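Local coordinates for putative phosphomannomutase (PDB 1TUO), which probably acts as a magnesium-dependent sugar-phosphate mutase of the phosphohexose mutase family, shifting a phosphate group between positions of a sugar, at residues 91-105 / 115-127. Residues are numbered along the deposited sequence; the frame is centred on the assembly and turned at random.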
loop_
_atom_site.group_PDB
_atom_site.type_symbol
_atom_site.label_atom_id
_atom_site.label_comp_id
_atom_site.label_asym_id
_atom_site.label_seq_id
_atom_site.Cartn_x
_atom_site.Cartn_y
_atom_site.Cartn_z
ATOM N N LEU A 91 -11.029 -1.159 6.014
ATOM C CA LEU A 91 -11.446 -2.511 6.363
ATOM C C LEU A 91 -10.559 -3.035 7.492
ATOM O O LEU A 91 -11.050 -3.597 8.474
ATOM C CB LEU A 91 -11.371 -3.423 5.130
ATOM C CG LEU A 91 -11.764 -4.907 5.237
ATOM C CD1 LEU A 91 -10.605 -5.708 5.808
ATOM C CD2 LEU A 91 -13.022 -5.065 6.079
ATOM N N SER A 92 -9.252 -2.829 7.376
ATOM C CA SER A 92 -8.339 -3.296 8.417
ATOM C C SER A 92 -8.633 -2.585 9.735
ATOM O O SER A 92 -8.594 -3.191 10.808
ATOM C CB SER A 92 -6.885 -3.070 7.996
ATOM O OG SER A 92 -6.553 -3.894 6.884
ATOM N N PHE A 93 -8.947 -1.300 9.657
ATOM C CA PHE A 93 -9.275 -0.547 10.860
ATOM C C PHE A 93 -10.546 -1.115 11.492
ATOM O O PHE A 93 -10.621 -1.296 12.710
ATOM C CB PHE A 93 -9.513 0.925 10.520
ATOM C CG PHE A 93 -10.330 1.652 11.554
ATOM C CD1 PHE A 93 -9.766 2.030 12.771
ATOM C CD2 PHE A 93 -11.678 1.906 11.330
ATOM C CE1 PHE A 93 -10.547 2.654 13.753
ATOM C CE2 PHE A 93 -12.463 2.526 12.299
ATOM C CZ PHE A 93 -11.891 2.899 13.515
ATOM N N ALA A 94 -11.544 -1.387 10.656
ATOM C CA ALA A 94 -12.819 -1.913 11.129
ATOM C C ALA A 94 -12.634 -3.224 11.884
ATOM O O ALA A 94 -13.283 -3.470 12.899
ATOM C CB ALA A 94 -13.767 -2.107 9.954
ATOM N N VAL A 95 -11.744 -4.071 11.386
ATOM C CA VAL A 95 -11.495 -5.344 12.047
ATOM C C VAL A 95 -11.043 -5.129 13.490
ATOM O O VAL A 95 -11.544 -5.770 14.410
ATOM C CB VAL A 95 -10.416 -6.151 11.302
ATOM C CG1 VAL A 95 -9.957 -7.324 12.158
ATOM C CG2 VAL A 95 -10.980 -6.657 9.976
ATOM N N ARG A 96 -10.095 -4.222 13.682
ATOM C CA ARG A 96 -9.569 -3.961 15.016
ATOM C C ARG A 96 -10.579 -3.190 15.867
ATOM O O ARG A 96 -10.792 -3.505 17.044
ATOM C CB ARG A 96 -8.259 -3.178 14.901
ATOM C CG ARG A 96 -7.575 -2.875 16.222
ATOM C CD ARG A 96 -6.355 -1.993 15.997
ATOM N NE ARG A 96 -5.844 -1.413 17.235
ATOM C CZ ARG A 96 -4.552 -1.171 16.949
ATOM N NH1 ARG A 96 -3.862 -1.260 15.825
ATOM N NH2 ARG A 96 -4.083 -0.447 17.969
ATOM N N HIS A 97 -11.216 -2.196 15.260
ATOM C CA HIS A 97 -12.192 -1.368 15.964
ATOM C C HIS A 97 -13.389 -2.165 16.478
ATOM O O HIS A 97 -13.886 -1.916 17.581
ATOM C CB HIS A 97 -12.674 -0.243 15.046
ATOM C CG HIS A 97 -13.527 0.779 15.732
ATOM N ND1 HIS A 97 -14.893 0.846 15.563
ATOM C CD2 HIS A 97 -13.204 1.780 16.586
ATOM C CE1 HIS A 97 -15.374 1.848 16.278
ATOM N NE2 HIS A 97 -14.369 2.430 16.908
ATOM N N LEU A 98 -13.851 -3.123 15.682
ATOM C CA LEU A 98 -14.994 -3.947 16.065
ATOM C C LEU A 98 -14.602 -5.205 16.836
ATOM O O LEU A 98 -15.459 -6.033 17.166
ATOM C CB LEU A 98 -15.798 -4.333 14.819
ATOM C CG LEU A 98 -16.450 -3.170 14.068
ATOM C CD1 LEU A 98 -17.181 -3.699 12.847
ATOM C CD2 LEU A 98 -17.428 -2.440 14.993
ATOM N N LYS A 99 -13.309 -5.340 17.118
ATOM C CA LYS A 99 -12.768 -6.486 17.843
ATOM C C LYS A 99 -13.163 -7.798 17.174
ATOM O O LYS A 99 -13.556 -8.766 17.833
ATOM C CB LYS A 99 -13.244 -6.456 19.304
ATOM C CG LYS A 99 -13.041 -5.093 19.956
ATOM C CD LYS A 99 -12.991 -5.174 21.476
ATOM C CE LYS A 99 -11.727 -5.878 21.949
ATOM N NZ LYS A 99 -10.705 -4.905 22.433
ATOM N N ALA A 100 -13.043 -7.816 15.850
ATOM C CA ALA A 100 -13.380 -8.984 15.053
ATOM C C ALA A 100 -12.253 -10.007 15.060
ATOM O O ALA A 100 -11.112 -9.690 15.381
ATOM C CB ALA A 100 -13.679 -8.555 13.617
ATOM N N ALA A 101 -12.588 -11.237 14.695
ATOM C CA ALA A 101 -11.618 -12.317 14.642
ATOM C C ALA A 101 -10.787 -12.175 13.373
ATOM O O ALA A 101 -9.694 -12.721 13.267
ATOM C CB ALA A 101 -12.338 -13.659 14.653
ATOM N N GLY A 102 -11.319 -11.439 12.405
ATOM C CA GLY A 102 -10.589 -11.243 11.167
ATOM C C GLY A 102 -11.392 -10.459 10.158
ATOM O O GLY A 102 -12.513 -10.045 10.439
ATOM N N GLY A 103 -10.818 -10.272 8.975
ATOM C CA GLY A 103 -11.500 -9.538 7.924
ATOM C C GLY A 103 -11.119 -10.065 6.555
ATOM O O GLY A 103 -10.062 -10.675 6.385
ATOM N N ALA A 104 -11.991 -9.832 5.580
ATOM C CA ALA A 104 -11.746 -10.266 4.213
ATOM C C ALA A 104 -12.011 -9.072 3.320
ATOM O O ALA A 104 -13.044 -8.425 3.434
ATOM C CB ALA A 104 -12.675 -11.411 3.846
ATOM N N MET A 105 -11.072 -8.777 2.436
ATOM C CA MET A 105 -11.239 -7.645 1.537
ATOM C C MET A 105 -11.212 -8.091 0.077
ATOM O O MET A 105 -10.282 -8.740 -0.384
ATOM C CB MET A 105 -10.104 -6.655 1.801
ATOM C CG MET A 105 -10.148 -5.449 0.862
ATOM S SD MET A 105 -11.394 -4.249 1.353
ATOM C CE MET A 105 -11.261 -3.158 -0.071
ATOM N N TYR A 115 -8.599 -8.118 -12.852
ATOM C CA TYR A 115 -8.286 -8.922 -11.672
ATOM C C TYR A 115 -9.088 -8.582 -10.431
ATOM O O TYR A 115 -9.500 -7.446 -10.228
ATOM C CB TYR A 115 -6.811 -8.787 -11.286
ATOM C CG TYR A 115 -5.847 -9.326 -12.304
ATOM C CD1 TYR A 115 -5.338 -8.506 -13.310
ATOM C CD2 TYR A 115 -5.441 -10.660 -12.265
ATOM C CE1 TYR A 115 -4.442 -9.004 -14.252
ATOM C CE2 TYR A 115 -4.550 -11.168 -13.201
ATOM C CZ TYR A 115 -4.055 -10.336 -14.189
ATOM O OH TYR A 115 -3.169 -10.838 -15.115
ATOM N N LEU A 116 -9.292 -9.596 -9.601
ATOM C CA LEU A 116 -9.967 -9.422 -8.327
ATOM C C LEU A 116 -9.331 -10.474 -7.423
ATOM O O LEU A 116 -8.614 -11.362 -7.890
ATOM C CB LEU A 116 -11.481 -9.621 -8.466
ATOM C CG LEU A 116 -12.400 -9.047 -7.369
ATOM C CD1 LEU A 116 -11.771 -7.841 -6.678
ATOM C CD2 LEU A 116 -13.738 -8.662 -7.990
ATOM N N GLY A 117 -9.554 -10.360 -6.124
ATOM C CA GLY A 117 -8.965 -11.328 -5.229
ATOM C C GLY A 117 -9.524 -11.111 -3.853
ATOM O O GLY A 117 -10.347 -10.221 -3.647
ATOM N N VAL A 118 -9.095 -11.947 -2.921
ATOM C CA VAL A 118 -9.533 -11.817 -1.547
ATOM C C VAL A 118 -8.278 -11.711 -0.696
ATOM O O VAL A 118 -7.376 -12.542 -0.792
ATOM C CB VAL A 118 -10.367 -13.031 -1.089
ATOM C CG1 VAL A 118 -10.869 -12.795 0.336
ATOM C CG2 VAL A 118 -11.551 -13.245 -2.034
ATOM N N LYS A 119 -8.207 -10.656 0.104
ATOM C CA LYS A 119 -7.066 -10.441 0.986
ATOM C C LYS A 119 -7.573 -10.501 2.426
ATOM O O LYS A 119 -8.445 -9.722 2.821
ATOM C CB LYS A 119 -6.420 -9.089 0.697
ATOM C CG LYS A 119 -5.677 -9.046 -0.638
ATOM C CD LYS A 119 -4.784 -7.820 -0.727
ATOM C CE LYS A 119 -3.870 -7.879 -1.934
ATOM N NZ LYS A 119 -2.982 -6.686 -1.992
ATOM N N PHE A 120 -7.004 -11.420 3.198
ATOM C CA PHE A 120 -7.405 -11.643 4.585
ATOM C C PHE A 120 -6.582 -10.853 5.593
ATOM O O PHE A 120 -5.378 -10.657 5.420
ATOM C CB PHE A 120 -7.305 -13.139 4.913
ATOM C CG PHE A 120 -8.227 -14.000 4.094
ATOM C CD1 PHE A 120 -9.600 -13.953 4.296
ATOM C CD2 PHE A 120 -7.719 -14.847 3.112
ATOM C CE1 PHE A 120 -10.471 -14.738 3.533
ATOM C CE2 PHE A 120 -8.589 -15.641 2.338
ATOM C CZ PHE A 120 -9.962 -15.582 2.554
ATOM N N LYS A 121 -7.254 -10.419 6.653
ATOM C CA LYS A 121 -6.628 -9.639 7.717
ATOM C C LYS A 121 -6.865 -10.382 9.026
ATOM O O LYS A 121 -7.917 -10.996 9.197
ATOM C CB LYS A 121 -7.292 -8.264 7.828
ATOM C CG LYS A 121 -7.489 -7.527 6.504
ATOM C CD LYS A 121 -6.167 -7.316 5.784
ATOM C CE LYS A 121 -6.361 -6.506 4.504
ATOM N NZ LYS A 121 -5.069 -6.303 3.805
ATOM N N ASP A 122 -5.911 -10.332 9.951
ATOM C CA ASP A 122 -6.145 -10.995 11.224
ATOM C C ASP A 122 -6.653 -9.981 12.248
ATOM O O ASP A 122 -6.877 -8.816 11.918
ATOM C CB ASP A 122 -4.884 -11.734 11.715
ATOM C CG ASP A 122 -3.727 -10.815 12.029
ATOM O OD1 ASP A 122 -2.591 -11.336 12.114
ATOM O OD2 ASP A 122 -3.933 -9.593 12.212
ATOM N N ALA A 123 -6.844 -10.426 13.484
ATOM C CA ALA A 123 -7.379 -9.566 14.537
ATOM C C ALA A 123 -6.629 -8.267 14.813
ATOM O O ALA A 123 -7.201 -7.332 15.383
ATOM C CB ALA A 123 -7.505 -10.362 15.821
ATOM N N THR A 124 -5.362 -8.195 14.421
ATOM C CA THR A 124 -4.585 -6.989 14.679
ATOM C C THR A 124 -4.898 -5.886 13.682
ATOM O O THR A 124 -4.456 -4.753 13.854
ATOM C CB THR A 124 -3.068 -7.262 14.629
ATOM O OG1 THR A 124 -2.678 -7.555 13.282
ATOM C CG2 THR A 124 -2.709 -8.432 15.525
ATOM N N GLY A 125 -5.659 -6.220 12.644
ATOM C CA GLY A 125 -6.002 -5.232 11.638
ATOM C C GLY A 125 -4.889 -5.065 10.619
ATOM O O GLY A 125 -4.535 -3.938 10.245
ATOM N N GLY A 126 -4.333 -6.194 10.187
ATOM C CA GLY A 126 -3.268 -6.201 9.198
ATOM C C GLY A 126 -3.298 -7.518 8.432
ATOM O O GLY A 126 -4.017 -8.437 8.822
ATOM N N PRO A 127 -2.520 -7.653 7.346
ATOM C CA PRO A 127 -2.516 -8.900 6.571
ATOM C C PRO A 127 -2.185 -10.148 7.386
ATOM O O PRO A 127 -1.281 -10.129 8.221
ATOM C CB PRO A 127 -1.478 -8.628 5.477
ATOM C CG PRO A 127 -0.566 -7.613 6.094
ATOM C CD PRO A 127 -1.531 -6.698 6.821
HETATM O O HOH W 1 -9.717 -7.665 16.675
#
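A beta hairpin in the first alpha/beta/alpha domain, with the helix before it packed on one face, brings Gly103 and Met105 of strand 102-105 against Lys121 and Lys119 of strand 115-122. Gly103 and Lys121 form an antiparallel hydrogen-bonded pair, Gly103 N to Lys121 O at 3.0 Å and Lys121 N to Gly103 O at 2.8 Å; Met105 and Lys119 exchange two such bonds further along. On the face of Ala104, its CB touches CE1 of Phe120 at 4.0 Å, and CG1 of Val118 lies over one face of that ring, near its rim. Helix 91-97 packs over the Gly103 and Lys121 part of the other face, its axis inclined 32° to strand 115-122. Here CG of Lys121 meets CD1 of Leu91 at 3.7 Å; a bend at chi2 (-58°) then carries the chain past Ser92, whose OG lies 3.5 Å from Lys121 CE. Both polar ends reach Glu345, Lys121 NZ by a salt bridge and Ser92 OG by a hydrogen bond. Two glycines let the helix come close: Val95 CG2 and Ser92 O take up the places of side chains at Gly103 and Gly125. Asp122 OD2 accepts Thr124 N from above the carboxylate plane, making an Asx turn, and Thr124 OG1 through its syn lone pair; Asp122 OD1 pairs with Lys319. A water bridges Ala100 O and Ala123 O. Strand 102-106 also pairs in parallel with strand 50-55, so the hairpin adds an antiparallel strand to the parallel part of a mixed sheet, as in the alpha/beta/alpha domains of phosphohexose mutases.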